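Local coordinates for uncharacterized protein (Porphyromonas gingivalis, PDB 1ZBS), which is of unknown function but probably acts as an ATP-dependent N-acetylglucosamine kinase of the ASKHA (acetate and sugar kinase, Hsp70 and actin) nucleotide-binding fold, at residues C15-K21 with I275-H279; M98-R103 with N121-F125; T10-W14 with R25-I31; S109-A113 with R233-L238. All coordinates share one frame; numbering follows the deposited sequence.

Contact 1: C15-K21 with I275-H279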
loop_
_atom_site.group_PDB
_atom_site.type_symbol
_atom_site.label_atom_id
_atom_site.label_comp_id
_atom_site.label_asym_id
_atom_site.label_seq_id
_atom_site.Cartn_x
_atom_site.Cartn_y
_atom_site.Cartn_z
ATOM N N CYS A 15 18.906 -0.859 27.473
ATOM C CA CYS A 15 18.940 -1.160 28.900
ATOM C C CYS A 15 20.275 -1.731 29.350
ATOM O O CYS A 15 20.806 -2.665 28.748
ATOM C CB CYS A 15 17.833 -2.139 29.289
ATOM S SG CYS A 15 18.024 -2.795 30.981
ATOM N N ILE A 16 20.817 -1.147 30.411
ATOM C CA ILE A 16 22.068 -1.608 30.985
ATOM C C ILE A 16 21.670 -2.423 32.211
ATOM O O ILE A 16 21.229 -1.868 33.214
ATOM C CB ILE A 16 22.968 -0.428 31.413
ATOM C CG1 ILE A 16 23.419 0.359 30.183
ATOM C CG2 ILE A 16 24.184 -0.942 32.161
ATOM C CD1 ILE A 16 24.350 1.509 30.504
ATOM N N ALA A 17 21.806 -3.740 32.114
ATOM C CA ALA A 17 21.446 -4.632 33.210
ATOM C C ALA A 17 22.665 -5.281 33.867
ATOM O O ALA A 17 23.743 -5.362 33.276
ATOM C CB ALA A 17 20.498 -5.718 32.703
ATOM N N LYS A 18 22.473 -5.748 35.096
ATOM C CA LYS A 18 23.522 -6.416 35.852
ATOM C C LYS A 18 22.839 -7.528 36.622
ATOM O O LYS A 18 21.982 -7.267 37.468
ATOM C CB LYS A 18 24.182 -5.452 36.838
ATOM C CG LYS A 18 25.482 -5.968 37.459
ATOM C CD LYS A 18 25.776 -5.233 38.765
ATOM C CE LYS A 18 27.235 -5.346 39.191
ATOM N NZ LYS A 18 28.151 -4.519 38.344
ATOM N N GLU A 19 23.207 -8.767 36.311
ATOM C CA GLU A 19 22.634 -9.938 36.969
ATOM C C GLU A 19 21.107 -9.890 37.051
ATOM O O GLU A 19 20.531 -9.894 38.141
ATOM C CB GLU A 19 23.219 -10.100 38.378
ATOM C CG GLU A 19 24.176 -11.289 38.520
ATOM C CD GLU A 19 25.613 -10.963 38.120
ATOM O OE1 GLU A 19 26.358 -10.390 38.959
ATOM O OE2 GLU A 19 26.000 -11.268 36.959
ATOM N N GLY A 20 20.457 -9.842 35.893
ATOM C CA GLY A 20 19.005 -9.806 35.859
ATOM C C GLY A 20 18.369 -8.554 36.434
ATOM O O GLY A 20 17.149 -8.505 36.609
ATOM N N LYS A 21 19.176 -7.542 36.745
ATOM C CA LYS A 21 18.638 -6.289 37.291
ATOM C C LYS A 21 18.984 -5.090 36.398
ATOM O O LYS A 21 20.106 -4.968 35.900
ATOM C CB LYS A 21 19.154 -6.062 38.720
ATOM C CG LYS A 21 18.633 -7.090 39.731
ATOM C CD LYS A 21 19.246 -6.929 41.133
ATOM C CE LYS A 21 18.787 -8.055 42.078
ATOM N NZ LYS A 21 19.082 -9.429 41.523
ATOM N N ILE A 275 16.053 -9.330 29.563
ATOM C CA ILE A 275 16.944 -9.148 30.688
ATOM C C ILE A 275 17.105 -10.470 31.404
ATOM O O ILE A 275 18.226 -10.884 31.698
ATOM C CB ILE A 275 16.413 -8.103 31.661
ATOM C CG1 ILE A 275 16.382 -6.739 30.960
ATOM C CG2 ILE A 275 17.295 -8.057 32.899
ATOM C CD1 ILE A 275 15.712 -5.656 31.759
ATOM N N GLN A 276 15.993 -11.146 31.672
ATOM C CA GLN A 276 16.070 -12.429 32.355
ATOM C C GLN A 276 16.741 -13.475 31.463
ATOM O O GLN A 276 17.441 -14.355 31.958
ATOM C CB GLN A 276 14.675 -12.912 32.771
ATOM C CG GLN A 276 14.051 -12.134 33.933
ATOM C CD GLN A 276 14.906 -12.142 35.207
ATOM O OE1 GLN A 276 15.971 -11.521 35.258
ATOM N NE2 GLN A 276 14.438 -12.848 36.239
ATOM N N TYR A 277 16.540 -13.367 30.151
ATOM C CA TYR A 277 17.127 -14.319 29.217
ATOM C C TYR A 277 18.652 -14.303 29.266
ATOM O O TYR A 277 19.284 -15.336 29.453
ATOM C CB TYR A 277 16.681 -14.028 27.785
ATOM C CG TYR A 277 17.366 -14.926 26.783
ATOM C CD1 TYR A 277 16.817 -16.159 26.432
ATOM C CD2 TYR A 277 18.604 -14.577 26.239
ATOM C CE1 TYR A 277 17.487 -17.025 25.567
ATOM C CE2 TYR A 277 19.283 -15.434 25.379
ATOM C CZ TYR A 277 18.719 -16.655 25.049
ATOM O OH TYR A 277 19.394 -17.507 24.214
ATOM N N HIS A 278 19.239 -13.127 29.072
ATOM C CA HIS A 278 20.687 -12.995 29.100
ATOM C C HIS A 278 21.214 -13.030 30.525
ATOM O O HIS A 278 22.371 -12.705 30.783
ATOM C CB HIS A 278 21.106 -11.706 28.397
ATOM C CG HIS A 278 20.781 -11.699 26.939
ATOM N ND1 HIS A 278 21.467 -12.468 26.021
ATOM C CD2 HIS A 278 19.796 -11.081 26.246
ATOM C CE1 HIS A 278 20.917 -12.324 24.830
ATOM N NE2 HIS A 278 19.900 -11.488 24.939
ATOM N N HIS A 279 20.349 -13.418 31.452
ATOM C CA HIS A 279 20.731 -13.528 32.847
ATOM C C HIS A 279 20.792 -15.012 33.167
ATOM O O HIS A 279 21.485 -15.428 34.090
ATOM C CB HIS A 279 19.697 -12.857 33.751
ATOM C CG HIS A 279 19.956 -13.061 35.212
ATOM N ND1 HIS A 279 18.945 -13.312 36.117
ATOM C CD2 HIS A 279 21.104 -13.041 35.927
ATOM C CE1 HIS A 279 19.463 -13.439 37.326
ATOM N NE2 HIS A 279 20.771 -13.278 37.240
#
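The type I' turn K18-K21, which closes the hairpin of strands 11-18 and 21-29, lies against the last turns of the C-terminal helix, with G20 against the ring of H279. G20 CA sits over the imidazole face, 3.6 Å from the centroid of the H279 ring, a CH-pi contact 20° off the normal. The same face takes the peptide between E19 and G20: G20 N is 3.3 Å from H279 CD2, offset toward the rim. With H279 CG anti to the backbone N (chi1 174°), the ring reaches across to lie flat on this backbone, where G20 has positive phi and no side chain to intervene. One turn earlier in the helix, I275 divides its branches. I275 CG2 reaches G20 C at 3.7 Å and A17 CB at 4.0 Å, while I275 CD1 meets C15 SG at 3.8 Å. No hydrogen bond crosses the contact. Strand 11-18 is also paired with strand 2-7, C15 bonding I4 and A17 bonding I2 through their backbones. On the helix, H278 stacks on Y64 and hydrogen-bonds Y66 OH, and Y277 and H278 touch R103 of helix 97-105.

Contact 2: M98-R103 with N121-F125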
loop_
_atom_site.group_PDB
_atom_site.type_symbol
_atom_site.label_atom_id
_atom_site.label_comp_id
_atom_site.label_asym_id
_atom_site.label_seq_id
_atom_site.Cartn_x
_atom_site.Cartn_y
_atom_site.Cartn_z
HETATM N N MSE A 98 12.655 -10.442 15.755
HETATM C CA MSE A 98 11.724 -11.557 15.877
HETATM C C MSE A 98 12.289 -12.554 16.885
HETATM O O MSE A 98 11.568 -13.073 17.737
HETATM C CB MSE A 98 11.526 -12.230 14.513
HETATM C CG MSE A 98 10.445 -13.303 14.479
HETATM SE SE MSE A 98 8.648 -12.661 14.862
HETATM C CE MSE A 98 8.620 -12.882 16.793
ATOM N N LEU A 99 13.592 -12.796 16.790
ATOM C CA LEU A 99 14.270 -13.713 17.684
ATOM C C LEU A 99 14.277 -13.150 19.104
ATOM O O LEU A 99 14.137 -13.885 20.087
ATOM C CB LEU A 99 15.702 -13.944 17.201
ATOM C CG LEU A 99 16.608 -14.741 18.145
ATOM C CD1 LEU A 99 16.001 -16.111 18.420
ATOM C CD2 LEU A 99 17.991 -14.870 17.524
ATOM N N GLY A 100 14.457 -11.839 19.199
ATOM C CA GLY A 100 14.464 -11.190 20.493
ATOM C C GLY A 100 13.107 -11.341 21.151
ATOM O O GLY A 100 13.008 -11.504 22.367
ATOM N N ALA A 101 12.052 -11.300 20.347
ATOM C CA ALA A 101 10.709 -11.440 20.883
ATOM C C ALA A 101 10.468 -12.861 21.370
ATOM O O ALA A 101 9.912 -13.069 22.444
ATOM C CB ALA A 101 9.673 -11.059 19.836
ATOM N N ALA A 102 10.897 -13.844 20.588
ATOM C CA ALA A 102 10.699 -15.232 20.977
ATOM C C ALA A 102 11.459 -15.556 22.252
ATOM O O ALA A 102 10.953 -16.272 23.116
ATOM C CB ALA A 102 11.135 -16.164 19.853
ATOM N N ARG A 103 12.678 -15.038 22.372
ATOM C CA ARG A 103 13.476 -15.292 23.564
ATOM C C ARG A 103 12.855 -14.663 24.796
ATOM O O ARG A 103 12.931 -15.216 25.897
ATOM C CB ARG A 103 14.900 -14.769 23.382
ATOM C CG ARG A 103 15.782 -15.686 22.559
ATOM C CD ARG A 103 17.172 -15.105 22.388
ATOM N NE ARG A 103 18.068 -16.048 21.734
ATOM C CZ ARG A 103 19.306 -15.761 21.349
ATOM N NH1 ARG A 103 20.049 -16.690 20.757
ATOM N NH2 ARG A 103 19.801 -14.548 21.547
ATOM N N ASN A 121 4.747 -9.585 12.419
ATOM C CA ASN A 121 5.707 -10.636 12.172
ATOM C C ASN A 121 5.347 -11.894 12.986
ATOM O O ASN A 121 4.572 -11.820 13.939
ATOM C CB ASN A 121 7.108 -10.130 12.538
ATOM C CG ASN A 121 8.197 -10.828 11.760
ATOM O OD1 ASN A 121 9.339 -10.353 11.697
ATOM N ND2 ASN A 121 7.856 -11.966 11.160
ATOM N N SER A 122 5.883 -13.047 12.597
ATOM C CA SER A 122 5.638 -14.278 13.338
ATOM C C SER A 122 6.759 -15.271 13.080
ATOM O O SER A 122 7.502 -15.138 12.110
ATOM C CB SER A 122 4.283 -14.915 12.966
ATOM O OG SER A 122 4.280 -15.441 11.651
ATOM N N CYS A 123 6.878 -16.259 13.964
ATOM C CA CYS A 123 7.893 -17.291 13.828
ATOM C C CYS A 123 7.564 -18.477 14.720
ATOM O O CYS A 123 6.885 -18.343 15.741
ATOM C CB CYS A 123 9.262 -16.755 14.234
ATOM S SG CYS A 123 9.440 -16.540 16.025
ATOM N N LEU A 124 8.050 -19.640 14.323
ATOM C CA LEU A 124 7.857 -20.838 15.111
ATOM C C LEU A 124 9.195 -20.959 15.831
ATOM O O LEU A 124 10.245 -20.972 15.186
ATOM C CB LEU A 124 7.629 -22.048 14.202
ATOM C CG LEU A 124 6.748 -23.208 14.693
ATOM C CD1 LEU A 124 7.251 -24.493 14.032
ATOM C CD2 LEU A 124 6.792 -23.343 16.203
ATOM N N PHE A 125 9.159 -21.005 17.162
ATOM C CA PHE A 125 10.372 -21.109 17.983
ATOM C C PHE A 125 10.451 -22.528 18.537
ATOM O O PHE A 125 9.445 -23.063 18.991
ATOM C CB PHE A 125 10.298 -20.116 19.151
ATOM C CG PHE A 125 11.620 -19.857 19.820
ATOM C CD1 PHE A 125 11.724 -19.834 21.210
ATOM C CD2 PHE A 125 12.760 -19.614 19.061
ATOM C CE1 PHE A 125 12.951 -19.569 21.830
ATOM C CE2 PHE A 125 13.988 -19.348 19.672
ATOM C CZ PHE A 125 14.081 -19.327 21.058
#
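M98 and F125 supply about half of the buried surface here, M98 (a selenomethionine) from helix 97-105 and F125 from strand 120-125, with A102 and C123 filling in between. The M98 chain leaves the helix with CG anti to the backbone N and then folds twice (chi2 63°), which lays it along the strand. Its SE rests 3.6 Å from N121 CG and equally near S122 N, so the soft selenium covers both an amide side chain and the strand backbone. Farther back, M98 CG packs 3.7 Å from C123 CB, and M98 CE curls to within 3.8 Å of C123 SG. At the other end the methyl of A102 stands over the face of the F125 ring, CB 3.9 Å from the centroid and 17° off the normal, a CH-pi contact. Two more helix side chains reach that ring obliquely: L99 CD1 comes to 4.0 Å from F125 CE2, and the aliphatic part of R103 approaches F125 CZ. The short helix and strand axes pass 9.0 Å apart at 56°, a separation that small A102 and C123 fit. R103 sends its guanidinium onward to Y66 OH, and S122 OG, on the other side of the strand, bonds Y231 OH and N227 O. No hydrogen bond joins the two segments. Across this contact the helix therefore meets the strand through dispersion and shape, by way of sulfur or selenium, methyl and aromatic groups, while these polar ends find partners elsewhere.

Contact 3: T10-W14 with R25-I31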
loop_
_atom_site.group_PDB
_atom_site.type_symbol
_atom_site.label_atom_id
_atom_site.label_comp_id
_atom_site.label_asym_id
_atom_site.label_seq_id
_atom_site.Cartn_x
_atom_site.Cartn_y
_atom_site.Cartn_z
ATOM N N THR A 10 10.650 2.363 14.470
ATOM C CA THR A 10 10.259 3.634 15.076
ATOM C C THR A 10 11.374 4.145 15.989
ATOM O O THR A 10 12.003 5.168 15.701
ATOM C CB THR A 10 8.955 3.493 15.903
ATOM O OG1 THR A 10 7.844 3.314 15.011
ATOM C CG2 THR A 10 8.718 4.731 16.763
ATOM N N LYS A 11 11.619 3.426 17.083
ATOM C CA LYS A 11 12.660 3.806 18.037
ATOM C C LYS A 11 13.463 2.587 18.512
ATOM O O LYS A 11 13.129 1.444 18.191
ATOM C CB LYS A 11 12.031 4.511 19.249
ATOM C CG LYS A 11 11.643 3.583 20.414
ATOM C CD LYS A 11 10.486 2.637 20.092
ATOM C CE LYS A 11 9.116 3.324 20.256
ATOM N NZ LYS A 11 7.968 2.369 19.985
ATOM N N THR A 12 14.524 2.835 19.272
ATOM C CA THR A 12 15.348 1.753 19.795
ATOM C C THR A 12 15.373 1.825 21.314
ATOM O O THR A 12 15.719 2.858 21.879
ATOM C CB THR A 12 16.787 1.842 19.285
ATOM O OG1 THR A 12 16.779 2.016 17.866
ATOM C CG2 THR A 12 17.548 0.571 19.632
ATOM N N ASP A 13 15.000 0.734 21.973
ATOM C CA ASP A 13 14.988 0.706 23.430
ATOM C C ASP A 13 16.261 0.056 23.978
ATOM O O ASP A 13 16.607 -1.063 23.604
ATOM C CB ASP A 13 13.759 -0.052 23.931
ATOM C CG ASP A 13 13.506 0.170 25.408
ATOM O OD1 ASP A 13 12.517 -0.385 25.933
ATOM O OD2 ASP A 13 14.300 0.902 26.041
ATOM N N TRP A 14 16.951 0.769 24.863
ATOM C CA TRP A 14 18.184 0.271 25.456
ATOM C C TRP A 14 18.067 0.040 26.961
ATOM O O TRP A 14 17.248 0.670 27.645
ATOM C CB TRP A 14 19.338 1.253 25.221
ATOM C CG TRP A 14 19.762 1.421 23.802
ATOM C CD1 TRP A 14 19.336 2.374 22.925
ATOM C CD2 TRP A 14 20.725 0.630 23.097
ATOM N NE1 TRP A 14 19.980 2.230 21.714
ATOM C CE2 TRP A 14 20.838 1.164 21.792
ATOM C CE3 TRP A 14 21.506 -0.479 23.441
ATOM C CZ2 TRP A 14 21.699 0.627 20.832
ATOM C CZ3 TRP A 14 22.368 -1.016 22.482
ATOM C CH2 TRP A 14 22.454 -0.460 21.194
ATOM N N ARG A 25 18.192 2.545 31.429
ATOM C CA ARG A 25 17.113 2.366 30.467
ATOM C C ARG A 25 17.072 3.650 29.614
ATOM O O ARG A 25 16.496 4.665 30.013
ATOM C CB ARG A 25 15.801 2.107 31.239
ATOM C CG ARG A 25 14.627 1.466 30.469
ATOM C CD ARG A 25 14.943 0.117 29.786
ATOM N NE ARG A 25 13.803 -0.358 28.982
ATOM C CZ ARG A 25 12.699 -0.912 29.486
ATOM N NH1 ARG A 25 12.582 -1.077 30.799
ATOM N NH2 ARG A 25 11.690 -1.263 28.686
ATOM N N PHE A 26 17.730 3.599 28.453
ATOM C CA PHE A 26 17.815 4.741 27.534
ATOM C C PHE A 26 16.722 4.682 26.483
ATOM O O PHE A 26 15.993 3.697 26.377
ATOM C CB PHE A 26 19.172 4.753 26.818
ATOM C CG PHE A 26 20.326 4.443 27.717
ATOM C CD1 PHE A 26 21.336 3.588 27.296
ATOM C CD2 PHE A 26 20.391 4.988 28.998
ATOM C CE1 PHE A 26 22.394 3.273 28.138
ATOM C CE2 PHE A 26 21.443 4.684 29.852
ATOM C CZ PHE A 26 22.447 3.825 29.423
ATOM N N GLN A 27 16.634 5.737 25.683
ATOM C CA GLN A 27 15.624 5.818 24.638
ATOM C C GLN A 27 16.210 6.527 23.420
ATOM O O GLN A 27 16.331 7.749 23.417
ATOM C CB GLN A 27 14.421 6.617 25.154
ATOM C CG GLN A 27 13.056 6.132 24.683
ATOM C CD GLN A 27 12.534 4.983 25.533
ATOM O OE1 GLN A 27 12.857 3.813 25.296
ATOM N NE2 GLN A 27 11.728 5.316 26.541
ATOM N N THR A 28 16.588 5.767 22.398
ATOM C CA THR A 28 17.126 6.365 21.185
ATOM C C THR A 28 16.171 6.024 20.052
ATOM O O THR A 28 15.017 5.675 20.300
ATOM C CB THR A 28 18.526 5.820 20.840
ATOM O OG1 THR A 28 19.073 6.577 19.754
ATOM C CG2 THR A 28 18.446 4.369 20.424
ATOM N N SER A 29 16.638 6.106 18.813
ATOM C CA SER A 29 15.756 5.799 17.699
ATOM C C SER A 29 16.452 5.132 16.524
ATOM O O SER A 29 17.671 4.953 16.517
ATOM C CB SER A 29 15.061 7.080 17.227
ATOM O OG SER A 29 14.365 7.707 18.292
ATOM N N GLY A 30 15.644 4.754 15.539
ATOM C CA GLY A 30 16.146 4.125 14.331
ATOM C C GLY A 30 17.048 2.924 14.516
ATOM O O GLY A 30 16.685 1.948 15.170
ATOM N N ILE A 31 18.228 3.000 13.912
ATOM C CA ILE A 31 19.216 1.931 13.987
ATOM C C ILE A 31 18.731 0.650 13.302
ATOM O O ILE A 31 18.083 -0.192 13.915
ATOM C CB ILE A 31 19.594 1.628 15.460
ATOM C CG1 ILE A 31 20.022 2.923 16.166
ATOM C CG2 ILE A 31 20.735 0.625 15.503
ATOM C CD1 ILE A 31 20.407 2.747 17.625
#
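T12 and T28 form the central hydrogen-bonded pair of an antiparallel hairpin: T28 N bonds T12 O and T12 N bonds T28 O, both at 3.1 Å. Their side chains run alongside each other on the face that also carries W14. T28 CG2 is modelled at the indole edge, only 2.9 Å from W14 NE1 and 3.2 Å from T12 CB, both too short, so the setting of this threonine is doubtful. I31 CD1 comes 4.1 Å from W14 CZ2, and F26 CD1 approaches W14 CB to 3.7 Å. The opposite face carries K11, D13, Q27 and S29. There R25 grips D13 side-on: R25 NH2 to D13 OD1 is 3.0 Å and R25 NE to D13 OD2 is 3.2 Å, both on the syn side of the carboxylate, with the two planes 21° apart. A bend at chi2 (56°) turns the arginine across to strand 11-18. Beyond this shell, S7 OG bonds the carbonyls of G30 and I31, holding the strand exit. D13 is tied to D6 by backbone bonding, and helices 38-53 and 75-85 cover W14. The turn between strands 2-7 and 11-18, as in related ASKHA kinases, probably borders the nucleotide phosphates. Chemically the two faces differ: a salt bridge fixes the more polar one, while the other is mostly apolar and buries W14 NE1 with no partner in the model, a lack that the doubtful threonine leaves uncertain.

Contact 4: S109-A113 with R233-L238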
loop_
_atom_site.group_PDB
_atom_site.type_symbol
_atom_site.label_atom_id
_atom_site.label_comp_id
_atom_site.label_asym_id
_atom_site.label_seq_id
_atom_site.Cartn_x
_atom_site.Cartn_y
_atom_site.Cartn_z
ATOM N N SER A 109 11.651 -22.453 25.743
ATOM C CA SER A 109 10.719 -23.495 25.346
ATOM C C SER A 109 10.150 -23.264 23.950
ATOM O O SER A 109 10.194 -22.153 23.424
ATOM C CB SER A 109 9.576 -23.569 26.354
ATOM O OG SER A 109 8.929 -22.310 26.464
ATOM N N GLU A 110 9.606 -24.330 23.370
ATOM C CA GLU A 110 9.011 -24.301 22.034
ATOM C C GLU A 110 7.732 -23.451 22.015
ATOM O O GLU A 110 6.999 -23.403 23.001
ATOM C CB GLU A 110 8.706 -25.743 21.597
ATOM C CG GLU A 110 7.989 -25.869 20.261
ATOM C CD GLU A 110 7.635 -27.308 19.905
ATOM O OE1 GLU A 110 7.078 -28.025 20.770
ATOM O OE2 GLU A 110 7.898 -27.717 18.750
ATOM N N GLY A 111 7.467 -22.780 20.896
ATOM C CA GLY A 111 6.273 -21.955 20.804
ATOM C C GLY A 111 6.219 -21.032 19.597
ATOM O O GLY A 111 7.130 -21.017 18.770
ATOM N N ILE A 112 5.139 -20.262 19.494
ATOM C CA ILE A 112 4.962 -19.325 18.396
ATOM C C ILE A 112 5.008 -17.915 18.946
ATOM O O ILE A 112 4.232 -17.567 19.836
ATOM C CB ILE A 112 3.614 -19.537 17.687
ATOM C CG1 ILE A 112 3.590 -20.913 17.023
ATOM C CG2 ILE A 112 3.383 -18.432 16.654
ATOM C CD1 ILE A 112 2.221 -21.333 16.516
ATOM N N ALA A 113 5.933 -17.113 18.423
ATOM C CA ALA A 113 6.100 -15.730 18.862
ATOM C C ALA A 113 5.672 -14.765 17.762
ATOM O O ALA A 113 6.083 -14.891 16.604
ATOM C CB ALA A 113 7.559 -15.478 19.248
ATOM N N ARG A 233 0.472 -25.910 14.320
ATOM C CA ARG A 233 0.782 -26.256 15.702
ATOM C C ARG A 233 -0.169 -25.569 16.695
ATOM O O ARG A 233 0.273 -24.842 17.591
ATOM C CB ARG A 233 2.237 -25.872 16.022
ATOM C CG ARG A 233 3.300 -26.707 15.306
ATOM C CD ARG A 233 3.250 -28.166 15.743
ATOM N NE ARG A 233 3.489 -28.326 17.180
ATOM C CZ ARG A 233 4.693 -28.293 17.748
ATOM N NH1 ARG A 233 5.774 -28.112 17.009
ATOM N NH2 ARG A 233 4.820 -28.430 19.060
ATOM N N PRO A 234 -1.489 -25.796 16.555
ATOM C CA PRO A 234 -2.471 -25.184 17.457
ATOM C C PRO A 234 -2.374 -25.680 18.894
ATOM O O PRO A 234 -3.237 -25.394 19.722
ATOM C CB PRO A 234 -3.803 -25.544 16.811
ATOM C CG PRO A 234 -3.516 -26.887 16.234
ATOM C CD PRO A 234 -2.165 -26.664 15.577
ATOM N N ASP A 235 -1.333 -26.451 19.180
ATOM C CA ASP A 235 -1.115 -26.957 20.528
ATOM C C ASP A 235 -0.278 -25.916 21.253
ATOM O O ASP A 235 -0.348 -25.781 22.476
ATOM C CB ASP A 235 -0.384 -28.300 20.482
ATOM C CG ASP A 235 0.702 -28.333 19.436
ATOM O OD1 ASP A 235 0.379 -28.112 18.248
ATOM O OD2 ASP A 235 1.883 -28.587 19.789
ATOM N N LEU A 236 0.516 -25.179 20.478
ATOM C CA LEU A 236 1.368 -24.131 21.028
ATOM C C LEU A 236 0.584 -22.862 21.284
ATOM O O LEU A 236 -0.151 -22.389 20.422
ATOM C CB LEU A 236 2.516 -23.818 20.075
ATOM C CG LEU A 236 3.780 -24.668 20.150
ATOM C CD1 LEU A 236 3.485 -26.055 20.703
ATOM C CD2 LEU A 236 4.379 -24.748 18.739
ATOM N N PRO A 237 0.717 -22.299 22.489
ATOM C CA PRO A 237 0.006 -21.064 22.836
ATOM C C PRO A 237 0.661 -19.875 22.121
ATOM O O PRO A 237 1.878 -19.848 21.942
ATOM C CB PRO A 237 0.170 -20.996 24.350
ATOM C CG PRO A 237 1.531 -21.590 24.552
ATOM C CD PRO A 237 1.467 -22.815 23.648
ATOM N N LEU A 238 -0.145 -18.899 21.713
ATOM C CA LEU A 238 0.364 -17.716 21.010
ATOM C C LEU A 238 0.923 -16.636 21.934
ATOM O O LEU A 238 0.235 -16.144 22.825
ATOM C CB LEU A 238 -0.745 -17.105 20.151
ATOM C CG LEU A 238 -1.011 -17.684 18.761
ATOM C CD1 LEU A 238 -0.895 -19.191 18.775
ATOM C CD2 LEU A 238 -2.390 -17.240 18.286
#
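E110 and R233 cross at about a right angle, and their flat groups stand 70° apart. R233 presents its end, NH1 to E110 OE2 at 2.8 Å and NH2 to E110 OE1 at 2.9 Å. Both oxygens lie near the guanidinium plane, but the nitrogens come from above the carboxylate, about 58° out of its plane. D235 takes the side of the same guanidinium: its OD2 accepts from R233 NE at 3.1 Å and from R233 NH2 at 3.0 Å, both on the syn side of D235 OD2. Bends at chi2 and chi3 fold R233 back over its own turn to reach D235. The rotation of the guanidinium is thus fixed by two carboxylates, which it probably screens from each other. L236 CD2 covers one of its faces, and L236 CG rests 3.7 Å from G111 CA. Deeper in, I112 CG1 faces L236 CD2 at 4.3 Å and I112 CD1 faces L238 CD1 at 4.4 Å. The contact lies at the start of two inner, parallel strands of the second sheet, 111-116 and 238-241, the type I turn R233-L236 leading into the latter. I112 bonds H239 between them. Helix 210-229 packs on I112 and L238, and strand 120-125 flanks 111-116 on the other side.

Contacts 1 and 3 share strand 11-18 of the first five-stranded sheet, their centres about 17 Å apart, while contacts 2 and 4 meet on the second sheet, about 11 Å apart, where C123 N and F125 N probably bond A113 O and G111 O. Both sheets have the strand order 3-2-1-4-5 of the duplicated ASKHA core. Contact 1 sets the C-terminal helix against the first sheet's hairpin, and that helix meets contact 2, Y277 OH lying 3.2 Å from R103 NE. Contacts 3 and 4 lie on opposite sides of the chain's centre, about 29 Å between centres. A weak bond from T10 to T118 joins contact 3 to the second domain, probably near the nucleotide cleft.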